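Local coordinates for variant surface glycoprotein MITat 1.13 (Trypanosoma brucei, PDB 6Z8H), which probably forms part of the dense surface coat with which the parasite evades the host immune response through antigenic variation, at residues A[71-76]-A[344-349]; A[68-72]-A[361-365]. All coordinates share one frame; numbering follows the deposited sequence.

Interaction 1: residues A[71-76]-A[344-349]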
# COMPACT_ATOMS: atom_id res chain seq x y z
N THR A 71 -28.60 -16.02 -10.12
CA THR A 71 -28.91 -16.39 -11.50
C THR A 71 -29.49 -17.79 -11.58
O THR A 71 -30.51 -18.02 -12.22
CB THR A 71 -27.65 -16.28 -12.35
OG1 THR A 71 -27.06 -14.96 -12.22
CG2 THR A 71 -27.93 -16.57 -13.81
N ALA A 72 -28.87 -18.74 -10.89
CA ALA A 72 -29.37 -20.11 -10.90
C ALA A 72 -30.74 -20.20 -10.23
O ALA A 72 -31.60 -20.97 -10.68
CB ALA A 72 -28.36 -21.01 -10.19
N ALA A 73 -30.94 -19.49 -9.12
CA ALA A 73 -32.22 -19.53 -8.45
C ALA A 73 -33.33 -19.07 -9.36
O ALA A 73 -34.44 -19.58 -9.28
CB ALA A 73 -32.18 -18.65 -7.21
N LEU A 74 -33.06 -18.15 -10.27
CA LEU A 74 -34.11 -17.67 -11.18
C LEU A 74 -34.34 -18.65 -12.32
O LEU A 74 -35.49 -18.87 -12.72
CB LEU A 74 -33.67 -16.34 -11.78
CG LEU A 74 -34.72 -15.28 -12.02
CD1 LEU A 74 -35.08 -14.70 -10.64
CD2 LEU A 74 -34.19 -14.22 -12.95
N ALA A 75 -33.27 -19.25 -12.82
CA ALA A 75 -33.35 -20.07 -14.02
C ALA A 75 -33.68 -21.54 -13.78
O ALA A 75 -34.23 -22.18 -14.68
CB ALA A 75 -32.01 -20.03 -14.76
N ALA A 76 -33.31 -22.11 -12.63
CA ALA A 76 -33.42 -23.56 -12.44
C ALA A 76 -34.87 -24.01 -12.29
O ALA A 76 -35.78 -23.23 -11.99
CB ALA A 76 -32.63 -23.97 -11.21
N ILE A 344 -25.47 -26.21 -9.68
CA ILE A 344 -25.69 -24.77 -9.86
C ILE A 344 -25.00 -24.29 -11.13
O ILE A 344 -25.60 -23.57 -11.95
CB ILE A 344 -25.20 -23.99 -8.62
CG1 ILE A 344 -26.14 -24.23 -7.44
CG2 ILE A 344 -25.10 -22.50 -8.92
CD1 ILE A 344 -25.59 -23.71 -6.12
N GLY A 345 -23.75 -24.69 -11.32
CA GLY A 345 -22.99 -24.27 -12.48
C GLY A 345 -23.48 -24.82 -13.80
O GLY A 345 -23.21 -24.23 -14.85
N SER A 346 -24.18 -25.94 -13.78
CA SER A 346 -24.72 -26.56 -14.99
C SER A 346 -26.10 -26.02 -15.35
O SER A 346 -26.69 -26.44 -16.35
CB SER A 346 -24.81 -28.08 -14.81
OG SER A 346 -25.83 -28.41 -13.90
N THR A 347 -26.66 -25.14 -14.53
CA THR A 347 -27.96 -24.56 -14.84
C THR A 347 -27.89 -23.80 -16.17
O THR A 347 -27.02 -22.97 -16.37
CB THR A 347 -28.37 -23.61 -13.73
OG1 THR A 347 -28.40 -24.30 -12.48
CG2 THR A 347 -29.74 -23.04 -13.99
N ARG A 348 -28.82 -24.11 -17.07
CA ARG A 348 -28.86 -23.47 -18.38
C ARG A 348 -29.60 -22.14 -18.29
O ARG A 348 -30.61 -22.02 -17.58
CB ARG A 348 -29.53 -24.40 -19.40
CG ARG A 348 -28.79 -25.72 -19.58
CD ARG A 348 -29.31 -26.53 -20.77
NE ARG A 348 -29.00 -25.87 -22.04
CZ ARG A 348 -27.82 -25.94 -22.66
NH1 ARG A 348 -26.82 -26.64 -22.14
NH2 ARG A 348 -27.64 -25.30 -23.81
N ILE A 349 -29.06 -21.14 -18.97
CA ILE A 349 -29.54 -19.76 -18.91
C ILE A 349 -29.51 -19.17 -20.30
O ILE A 349 -28.81 -19.69 -21.19
CB ILE A 349 -28.69 -18.89 -17.97
CG1 ILE A 349 -27.21 -18.92 -18.38
CG2 ILE A 349 -28.84 -19.37 -16.52
CD1 ILE A 349 -26.35 -17.89 -17.65
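Thr347 and Ala72 bury the most surface where the end of helix 34-75, the first long helix of the helical bundle in this variant surface glycoprotein, meets the turn between helix 336-345 and strand 348-351. Alanines suit this helix face because their single methyl groups let the turn come close to the backbone. The CB of Ala72 points at the turn and lies 3.8 Å from Ile344 CG2 and 4.0 Å from Thr347 OG1. The hydroxyl of Thr347 lies beside its own backbone N (chi1 -58°), within hydrogen-bonding reach of the carbonyl oxygens of Ile344 and Asp343, one proton serving whichever takes it. That rotation sets CG2 anti to the N and aims it at the helix end, where it comes 3.8 Å from Ala75 CB and 3.9 Å from Ala76 N. The hydroxyl thus binds back into the turn while touching Ala72 only by packing; the methyl goes to Ala75 and Ala76. Ile349 closes the patch on the strand side: its CG2 meets the CG2 of Thr71 at 4.0 Å, the two side chains crossing at about a right angle. Ala75 CB rests 3.7 Å from Ile349 CG2 and equally near the carbonyl O of Arg348.

Interaction 2: residues A[68-72]-A[361-365]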
# COMPACT_ATOMS: atom_id res chain seq x y z
N LYS A 68 -23.83 -16.19 -8.95
CA LYS A 68 -24.09 -17.55 -9.48
C LYS A 68 -25.37 -18.10 -8.84
O LYS A 68 -26.16 -18.75 -9.56
CB LYS A 68 -22.90 -18.47 -9.20
CG LYS A 68 -21.84 -18.51 -10.29
CD LYS A 68 -21.09 -19.83 -10.37
CE LYS A 68 -19.59 -19.66 -10.30
NZ LYS A 68 -18.90 -20.97 -10.29
N LEU A 69 -25.58 -17.84 -7.54
CA LEU A 69 -26.75 -18.32 -6.80
C LEU A 69 -28.00 -17.59 -7.27
O LEU A 69 -29.05 -18.21 -7.47
CB LEU A 69 -26.57 -18.12 -5.30
CG LEU A 69 -25.60 -19.05 -4.57
CD1 LEU A 69 -25.43 -18.60 -3.14
CD2 LEU A 69 -26.16 -20.46 -4.63
N VAL A 70 -27.95 -16.26 -7.40
CA VAL A 70 -29.14 -15.52 -7.81
C VAL A 70 -29.56 -15.95 -9.21
O VAL A 70 -30.75 -16.21 -9.47
CB VAL A 70 -28.90 -14.01 -7.73
CG1 VAL A 70 -30.07 -13.25 -8.33
CG2 VAL A 70 -28.67 -13.59 -6.30
N THR A 71 -28.60 -16.02 -10.12
CA THR A 71 -28.91 -16.39 -11.50
C THR A 71 -29.49 -17.79 -11.58
O THR A 71 -30.51 -18.02 -12.22
CB THR A 71 -27.65 -16.28 -12.35
OG1 THR A 71 -27.06 -14.96 -12.22
CG2 THR A 71 -27.93 -16.57 -13.81
N ALA A 72 -28.87 -18.74 -10.89
CA ALA A 72 -29.37 -20.11 -10.90
C ALA A 72 -30.74 -20.20 -10.23
O ALA A 72 -31.60 -20.97 -10.68
CB ALA A 72 -28.36 -21.01 -10.19
N THR A 361 -24.76 -23.01 -20.15
CA THR A 361 -24.73 -23.15 -18.70
C THR A 361 -24.08 -21.93 -18.06
O THR A 361 -23.31 -21.20 -18.70
CB THR A 361 -23.95 -24.40 -18.29
OG1 THR A 361 -22.55 -24.17 -18.48
CG2 THR A 361 -24.40 -25.61 -19.09
N ILE A 362 -24.40 -21.72 -16.78
CA ILE A 362 -23.76 -20.68 -15.99
C ILE A 362 -22.25 -20.81 -16.05
O ILE A 362 -21.53 -19.81 -16.20
CB ILE A 362 -24.28 -20.74 -14.54
CG1 ILE A 362 -25.71 -20.16 -14.47
CG2 ILE A 362 -23.33 -20.02 -13.59
CD1 ILE A 362 -26.33 -20.26 -13.10
N ASP A 363 -21.74 -22.04 -15.93
CA ASP A 363 -20.30 -22.22 -15.89
C ASP A 363 -19.64 -21.94 -17.24
O ASP A 363 -18.47 -21.53 -17.27
CB ASP A 363 -19.96 -23.63 -15.40
CG ASP A 363 -19.95 -23.73 -13.88
OD1 ASP A 363 -20.13 -22.69 -13.21
OD2 ASP A 363 -19.76 -24.84 -13.37
N LYS A 364 -20.36 -22.11 -18.35
CA LYS A 364 -19.79 -21.74 -19.65
C LYS A 364 -19.88 -20.24 -19.88
O LYS A 364 -18.93 -19.62 -20.38
CB LYS A 364 -20.48 -22.53 -20.77
CG LYS A 364 -20.17 -24.02 -20.75
CD LYS A 364 -19.29 -24.44 -21.92
CE LYS A 364 -18.49 -25.69 -21.62
NZ LYS A 364 -17.06 -25.53 -22.03
N LEU A 365 -21.00 -19.63 -19.49
CA LEU A 365 -21.19 -18.18 -19.56
C LEU A 365 -20.71 -17.54 -18.26
O LEU A 365 -21.45 -16.88 -17.53
CB LEU A 365 -22.66 -17.88 -19.82
CG LEU A 365 -23.25 -18.59 -21.03
CD1 LEU A 365 -24.74 -18.34 -21.15
CD2 LEU A 365 -22.53 -18.19 -22.30
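Ile362 reaches across to helix 34-75 with both of its branches, and no other residue of the pair of segments buries as much surface. Its CB points at the helix and parts the side chain in two. With chi1 at -75° CG1 lies beside the backbone N, which leaves CG2 anti to that N and alongside the aliphatic stem of Lys68, with CG and CD of that lysine each 3.9 Å away. CG1 starts the other branch and, with chi2 extended at 177°, carries CD1 onward to the helix surface. There CD1 packs 3.6 Å from Ala72 CB and 3.7 Å from Ala72 N, while Thr71 CG2 stands 4.1 Å off and the carbonyl O of Lys68 lies close by. A branched aliphatic residue suits this place, since one branch can cover the lysine stem and the other can lie against the helix at Ala72. Lys68 bends at chi3 and brings NZ to a long salt bridge with Asp363 OD1 at 3.6 Å; Glu64 is a second, weak partner of the same ammonium. The pairing probably gives OD1 only modest compensation for its burial. Behind Ile362 the backbone turns sharply: Lys364 N donates to Thr361 OG1 at 3.0 Å. This is an ST motif, and here it shapes the connection from strand 358-361 of the two-stranded antiparallel sheet toward helix 368-383.

Overall arrangement
Both contacts pack the C-terminal part of helix 34-75 against chain segments some 270 to 290 residues later, and their centres lie about 5 Å apart. They share Thr71 and Ala72, so one helix face receives two neighbouring segments, which are themselves joined by probable backbone hydrogen bonds from Ile362 N to Thr347 O and from Asp363 N to Gly345 O. Each is mainly buried. Interaction 1 is methyl packing at the helix end, whereas interaction 2 adds a long ion pair between two partly exposed residues, although the carboxylate oxygen in it is covered by the contact. Helix 368-383 packs on Thr71 beside both contacts, and the second subunit packs on helix 34-75 at Val70, Ala73 and Leu74.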